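PDB 5I7I: TRAP solute Binding Protein, which binds aromatic acids such as 3-hydroxybenzoate and, as a TRAP-type solute-binding protein, probably delivers them to a membrane transporter. Local coordinates for residues Ile87-Ala92 and Thr236-Leu241; Ala120-Val125 and Tyr136-Val141. All coordinates share one frame; numbering follows the deposited sequence.

Contact 1 (Ile87-Ala92 and Thr236-Leu241); sequences IVWTVA and TPFLFL. With 3HB (3-hydroxybenzoic acid), chain C.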
loop_
_atom_site.group_PDB
_atom_site.type_symbol
_atom_site.label_atom_id
_atom_site.label_comp_id
_atom_site.label_asym_id
_atom_site.label_seq_id
_atom_site.Cartn_x
_atom_site.Cartn_y
_atom_site.Cartn_z
ATOM N N ILE A 87 -10.869 -1.766 14.318
ATOM C CA ILE A 87 -10.600 -1.759 12.879
ATOM C C ILE A 87 -9.379 -0.889 12.637
ATOM O O ILE A 87 -9.224 0.164 13.266
ATOM C CB ILE A 87 -11.787 -1.202 12.054
ATOM C CG1 ILE A 87 -13.099 -1.902 12.414
ATOM C CG2 ILE A 87 -11.509 -1.308 10.541
ATOM C CD1 ILE A 87 -14.309 -1.248 11.775
ATOM N N VAL A 88 -8.514 -1.313 11.712
ATOM C CA VAL A 88 -7.404 -0.481 11.267
ATOM C C VAL A 88 -7.283 -0.531 9.758
ATOM O O VAL A 88 -7.696 -1.485 9.099
ATOM C CB VAL A 88 -6.052 -0.829 11.910
ATOM C CG1 VAL A 88 -6.163 -0.725 13.423
ATOM C CG2 VAL A 88 -5.589 -2.193 11.471
ATOM N N TRP A 89 -6.683 0.537 9.220
ATOM C CA TRP A 89 -6.144 0.565 7.867
ATOM C C TRP A 89 -4.662 0.852 7.998
ATOM O O TRP A 89 -4.267 1.804 8.678
ATOM C CB TRP A 89 -6.834 1.631 7.019
ATOM C CG TRP A 89 -6.357 1.677 5.580
ATOM C CD1 TRP A 89 -6.913 1.034 4.527
ATOM C CD2 TRP A 89 -5.262 2.432 5.056
ATOM N NE1 TRP A 89 -6.225 1.317 3.377
ATOM C CE2 TRP A 89 -5.208 2.177 3.674
ATOM C CE3 TRP A 89 -4.323 3.293 5.615
ATOM C CZ2 TRP A 89 -4.260 2.763 2.843
ATOM C CZ3 TRP A 89 -3.368 3.854 4.796
ATOM C CH2 TRP A 89 -3.343 3.590 3.429
ATOM N N THR A 90 -3.830 0.018 7.378
ATOM C CA THR A 90 -2.401 0.232 7.515
ATOM C C THR A 90 -1.662 -0.348 6.314
ATOM O O THR A 90 -2.263 -0.894 5.393
ATOM C CB THR A 90 -1.923 -0.360 8.841
ATOM O OG1 THR A 90 -0.576 0.070 9.050
ATOM C CG2 THR A 90 -2.001 -1.879 8.836
ATOM N N VAL A 91 -0.336 -0.199 6.337
ATOM C CA VAL A 91 0.561 -0.771 5.333
ATOM C C VAL A 91 1.174 -2.031 5.928
ATOM O O VAL A 91 1.801 -1.967 6.988
ATOM C CB VAL A 91 1.657 0.233 4.924
ATOM C CG1 VAL A 91 2.666 -0.393 3.978
ATOM C CG2 VAL A 91 1.059 1.482 4.234
ATOM N N ALA A 92 0.997 -3.175 5.257
ATOM C CA ALA A 92 1.445 -4.451 5.814
ATOM C C ALA A 92 2.927 -4.416 6.150
ATOM O O ALA A 92 3.349 -4.842 7.232
ATOM C CB ALA A 92 1.188 -5.575 4.814
ATOM N N THR A 236 2.613 -1.562 -2.749
ATOM C CA THR A 236 2.736 -2.176 -1.430
ATOM C C THR A 236 1.347 -2.462 -0.856
ATOM O O THR A 236 0.434 -1.630 -0.990
ATOM C CB THR A 236 3.620 -1.351 -0.468
ATOM O OG1 THR A 236 4.091 -2.148 0.619
ATOM C CG2 THR A 236 2.881 -0.127 0.075
ATOM N N PRO A 237 1.130 -3.655 -0.307
ATOM C CA PRO A 237 -0.209 -4.009 0.180
ATOM C C PRO A 237 -0.645 -3.232 1.410
ATOM O O PRO A 237 0.108 -3.065 2.376
ATOM C CB PRO A 237 -0.097 -5.504 0.475
ATOM C CG PRO A 237 0.913 -5.968 -0.467
ATOM C CD PRO A 237 1.932 -4.867 -0.529
ATOM N N PHE A 238 -1.886 -2.775 1.352
ATOM C CA PHE A 238 -2.634 -2.227 2.469
ATOM C C PHE A 238 -3.489 -3.308 3.122
ATOM O O PHE A 238 -4.016 -4.190 2.449
ATOM C CB PHE A 238 -3.598 -1.158 1.959
ATOM C CG PHE A 238 -2.960 0.008 1.256
ATOM C CD1 PHE A 238 -1.844 0.643 1.771
ATOM C CD2 PHE A 238 -3.542 0.494 0.104
ATOM C CE1 PHE A 238 -1.300 1.753 1.133
ATOM C CE2 PHE A 238 -3.029 1.612 -0.543
ATOM C CZ PHE A 238 -1.905 2.244 -0.016
ATOM N N LEU A 239 -3.645 -3.207 4.441
ATOM C CA LEU A 239 -4.485 -4.108 5.215
ATOM C C LEU A 239 -5.620 -3.302 5.816
ATOM O O LEU A 239 -5.386 -2.303 6.505
ATOM C CB LEU A 239 -3.699 -4.743 6.359
ATOM C CG LEU A 239 -2.399 -5.445 5.970
ATOM C CD1 LEU A 239 -1.677 -5.953 7.210
ATOM C CD2 LEU A 239 -2.693 -6.588 4.996
ATOM N N PHE A 240 -6.844 -3.767 5.584
ATOM C CA PHE A 240 -8.048 -3.210 6.201
ATOM C C PHE A 240 -8.624 -4.363 7.010
ATOM O O PHE A 240 -9.136 -5.332 6.441
ATOM C CB PHE A 240 -8.997 -2.701 5.120
ATOM C CG PHE A 240 -10.205 -1.924 5.636
ATOM C CD1 PHE A 240 -10.112 -0.991 6.658
ATOM C CD2 PHE A 240 -11.442 -2.103 5.006
ATOM C CE1 PHE A 240 -11.248 -0.276 7.052
ATOM C CE2 PHE A 240 -12.546 -1.417 5.402
ATOM C CZ PHE A 240 -12.459 -0.517 6.426
ATOM N N LEU A 241 -8.446 -4.300 8.332
ATOM C CA LEU A 241 -8.631 -5.444 9.212
ATOM C C LEU A 241 -9.516 -5.092 10.391
ATOM O O LEU A 241 -9.506 -3.962 10.879
ATOM C CB LEU A 241 -7.281 -5.871 9.807
ATOM C CG LEU A 241 -6.164 -6.209 8.826
ATOM C CD1 LEU A 241 -4.924 -6.557 9.620
ATOM C CD2 LEU A 241 -6.563 -7.340 7.922
HETATM C "C1'" 3HB C . 3.488 4.652 1.837
HETATM O "O1'" 3HB C . 4.259 4.704 0.844
HETATM O "O2'" 3HB C . 3.948 4.404 2.981
HETATM C C1 3HB C . 2.003 4.954 1.680
HETATM C C2 3HB C . 1.465 5.074 0.400
HETATM C C3 3HB C . 0.131 5.354 0.237
HETATM C C4 3HB C . -0.673 5.546 1.330
HETATM C C5 3HB C . -0.140 5.424 2.610
HETATM C C6 3HB C . 1.197 5.133 2.791
HETATM O O3 3HB C . -0.380 5.465 -1.035
#
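Trp89 and Phe238 meet across two antiparallel strands whose axes come within 4.6 Å, and their side chains carry the contact up to the bound 3-hydroxybenzoate. In the ladder beneath them, Val88 and Leu241, then Thr90 and Leu239, form hydrogen-bonded pairs, and Ala92 N extends the series to Pro237 O. Trp89 and Val91 lie opposite Phe240 and Phe238 in non-hydrogen-bonded pairs, which puts all four side chains on one face of the sheet.

The Trp89 side chain can be traced outward. Its CB lies 4.2 Å from CD1 of Phe240. With CG anti to the backbone N (chi1 -178°), the indole extends along the sheet towards Phe238; CG and CD1 pass Leu239 O, NE1 comes 3.9 Å from Phe238 CB, and CE2 is close to Phe238 CG. CZ2 then sits over the centre of the Phe238 ring, 3.3 Å above its plane, with the six-membered rings inclined at 43°. At the tip, CH2 approaches C5 of 3HB at 3.8 Å.

Phe238 has Thr236 O over its opposite face, while Val91 CG2 lies at its edge, 3.9 Å from CD1, and also 3.9 Å from C6 of 3HB. The O3 hydroxyl of 3HB reaches the same ring in plane, 3.7 Å from CZ. Replacing Trp89 by alanine removes the indole and is likely to leave a gap over Phe238 and cost the ligand ring an apolar neighbour. The three pocket residues here thus offer carbon to the ligand, whose hydrogen bonds include those to Tyr94, Glu210 and Arg168.

Contact 2 (Ala120-Val125 and Tyr136-Val141); sequences ALQEYV and YKVLAV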
loop_
_atom_site.group_PDB
_atom_site.type_symbol
_atom_site.label_atom_id
_atom_site.label_comp_id
_atom_site.label_asym_id
_atom_site.label_seq_id
_atom_site.Cartn_x
_atom_site.Cartn_y
_atom_site.Cartn_z
ATOM N N ALA A 120 -6.327 -9.362 -7.103
ATOM C CA ALA A 120 -5.341 -10.427 -7.009
ATOM C C ALA A 120 -4.909 -10.633 -5.560
ATOM O O ALA A 120 -4.874 -11.762 -5.073
ATOM C CB ALA A 120 -4.148 -10.095 -7.905
ATOM N N LEU A 121 -4.582 -9.542 -4.852
ATOM C CA LEU A 121 -4.188 -9.638 -3.448
ATOM C C LEU A 121 -5.274 -10.289 -2.609
ATOM O O LEU A 121 -4.992 -11.132 -1.748
ATOM C CB LEU A 121 -3.898 -8.249 -2.881
ATOM C CG LEU A 121 -2.447 -7.807 -3.034
ATOM C CD1 LEU A 121 -2.338 -6.299 -2.919
ATOM C CD2 LEU A 121 -1.579 -8.499 -1.982
ATOM N N GLN A 122 -6.525 -9.859 -2.787
ATOM C CA GLN A 122 -7.592 -10.422 -1.963
ATOM C C GLN A 122 -7.771 -11.920 -2.216
ATOM O O GLN A 122 -7.914 -12.706 -1.272
ATOM C CB GLN A 122 -8.888 -9.657 -2.197
ATOM C CG GLN A 122 -10.032 -10.172 -1.329
ATOM C CD GLN A 122 -9.804 -9.902 0.135
ATOM O OE1 GLN A 122 -9.396 -8.804 0.508
ATOM N NE2 GLN A 122 -10.078 -10.892 0.985
ATOM N N GLU A 123 -7.788 -12.341 -3.480
ATOM C CA GLU A 123 -7.937 -13.772 -3.745
ATOM C C GLU A 123 -6.751 -14.548 -3.195
ATOM O O GLU A 123 -6.897 -15.666 -2.682
ATOM C CB GLU A 123 -8.117 -14.045 -5.245
ATOM C CG GLU A 123 -8.198 -15.549 -5.535
ATOM C CD GLU A 123 -8.589 -15.923 -6.940
ATOM O OE1 GLU A 123 -9.004 -15.054 -7.714
ATOM O OE2 GLU A 123 -8.502 -17.130 -7.263
ATOM N N TYR A 124 -5.564 -13.965 -3.296
ATOM C CA TYR A 124 -4.357 -14.571 -2.742
ATOM C C TYR A 124 -4.503 -14.809 -1.243
ATOM O O TYR A 124 -4.251 -15.913 -0.750
ATOM C CB TYR A 124 -3.222 -13.603 -3.040
ATOM C CG TYR A 124 -1.794 -13.954 -2.693
ATOM C CD1 TYR A 124 -1.076 -14.857 -3.449
ATOM C CD2 TYR A 124 -1.116 -13.249 -1.705
ATOM C CE1 TYR A 124 0.273 -15.104 -3.191
ATOM C CE2 TYR A 124 0.221 -13.491 -1.430
ATOM C CZ TYR A 124 0.910 -14.411 -2.187
ATOM O OH TYR A 124 2.249 -14.634 -1.939
ATOM N N VAL A 125 -4.935 -13.780 -0.517
ATOM C CA VAL A 125 -5.184 -13.879 0.923
ATOM C C VAL A 125 -6.325 -14.841 1.241
ATOM O O VAL A 125 -6.295 -15.526 2.277
ATOM C CB VAL A 125 -5.449 -12.463 1.482
ATOM C CG1 VAL A 125 -6.093 -12.515 2.881
ATOM C CG2 VAL A 125 -4.155 -11.653 1.483
ATOM N N TYR A 136 -6.865 -12.300 12.308
ATOM C CA TYR A 136 -7.695 -11.125 12.083
ATOM C C TYR A 136 -8.960 -11.515 11.333
ATOM O O TYR A 136 -9.032 -12.554 10.672
ATOM C CB TYR A 136 -6.952 -10.082 11.226
ATOM C CG TYR A 136 -5.557 -9.750 11.705
ATOM C CD1 TYR A 136 -4.484 -10.559 11.356
ATOM C CD2 TYR A 136 -5.314 -8.669 12.552
ATOM C CE1 TYR A 136 -3.203 -10.288 11.805
ATOM C CE2 TYR A 136 -4.029 -8.380 13.001
ATOM C CZ TYR A 136 -2.982 -9.201 12.628
ATOM O OH TYR A 136 -1.702 -8.948 13.037
ATOM N N LYS A 137 -9.946 -10.630 11.409
ATOM C CA LYS A 137 -11.042 -10.613 10.450
ATOM C C LYS A 137 -10.604 -9.714 9.303
ATOM O O LYS A 137 -10.422 -8.498 9.481
ATOM C CB LYS A 137 -12.335 -10.099 11.092
ATOM C CG LYS A 137 -13.450 -9.793 10.098
ATOM C CD LYS A 137 -13.913 -11.006 9.307
ATOM C CE LYS A 137 -14.988 -10.578 8.306
ATOM N NZ LYS A 137 -15.551 -11.742 7.557
ATOM N N VAL A 138 -10.448 -10.299 8.129
ATOM C CA VAL A 138 -10.008 -9.540 6.967
ATOM C C VAL A 138 -11.216 -8.804 6.409
ATOM O O VAL A 138 -12.237 -9.425 6.084
ATOM C CB VAL A 138 -9.393 -10.451 5.901
ATOM C CG1 VAL A 138 -9.075 -9.655 4.626
ATOM C CG2 VAL A 138 -8.136 -11.132 6.432
ATOM N N LEU A 139 -11.119 -7.477 6.313
ATOM C CA LEU A 139 -12.109 -6.726 5.554
ATOM C C LEU A 139 -11.684 -6.638 4.095
ATOM O O LEU A 139 -12.440 -7.040 3.203
ATOM C CB LEU A 139 -12.364 -5.346 6.171
ATOM C CG LEU A 139 -12.778 -5.381 7.650
ATOM C CD1 LEU A 139 -12.863 -3.967 8.175
ATOM C CD2 LEU A 139 -14.094 -6.128 7.849
ATOM N N ALA A 140 -10.468 -6.173 3.827
ATOM C CA ALA A 140 -9.931 -6.278 2.477
ATOM C C ALA A 140 -8.437 -6.097 2.545
ATOM O O ALA A 140 -7.924 -5.399 3.421
ATOM C CB ALA A 140 -10.516 -5.213 1.549
ATOM N N VAL A 141 -7.747 -6.736 1.609
ATOM C CA VAL A 141 -6.354 -6.447 1.304
ATOM C C VAL A 141 -6.301 -5.917 -0.119
ATOM O O VAL A 141 -6.951 -6.468 -1.016
ATOM C CB VAL A 141 -5.490 -7.708 1.451
ATOM C CG1 VAL A 141 -4.030 -7.409 1.140
ATOM C CG2 VAL A 141 -5.614 -8.272 2.856
#
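The flat amide of Gln122 meets the strand end-on: OE1 accepts a hydrogen bond from Val141 N, while NE2 only packs beside a methyl, 4.0 Å from Val138 CG1. The OE1 bond is 2.9 Å long from Val141 N and straight, with 164° at the hydrogen and the donor nearly in line with the amide C=O. Ala140 CA also comes within 3.2 Å of OE1. A bend at chi2 (67°) turns the amide towards the strand, and NE2 donates to Asp126 OD1, one helical turn farther on, so both ends of the group are held. Leu264 and Ala267 of helix 264-287 touch the same side chain.

Beside this polar link the contact is aliphatic. Val141 fits against two helix residues: its CG1 lies 4.1 Å from Leu121 CB and its CG2 lies 3.9 Å from Val125 CG2. Val138 CG2 reaches Val125 CG1 more loosely, at 4.3 Å.

Between the two valines, Leu139 and Ala140 both face Phe240 of the neighbouring strand in a classic beta bulge. The helix and strand segments approach to 7.6 Å between axes, their directions 136° apart. Strand 136-143 is an edge strand of the sheet within this chain, and the order 2-1-3-5-4, with the later strand 237-243 inserted beside it, is that of class II periplasmic binding proteins.

In the fold
Both contacts are buried, but contact 1 lies about 8 Å from the chain centre and contact 2 about 13 Å, measured to the centre of each. They share one five-stranded sheet: strand 237-243 pairs with 87-91 on one flank and with 136-143 on the other. Joins include two probable backbone hydrogen bonds, Phe240 N to Ala140 O and Leu139 N to Phe240 O, each 2.9 Å. Chemistry follows position. Contact 1, strand on strand within the sheet, combines main-chain bonding with aromatic rings that reach the ligand; contact 2, helix on edge strand, relies on aliphatic packing and a single side-chain-to-backbone bond, its Leu121 side chain about 12 Å from 3HB.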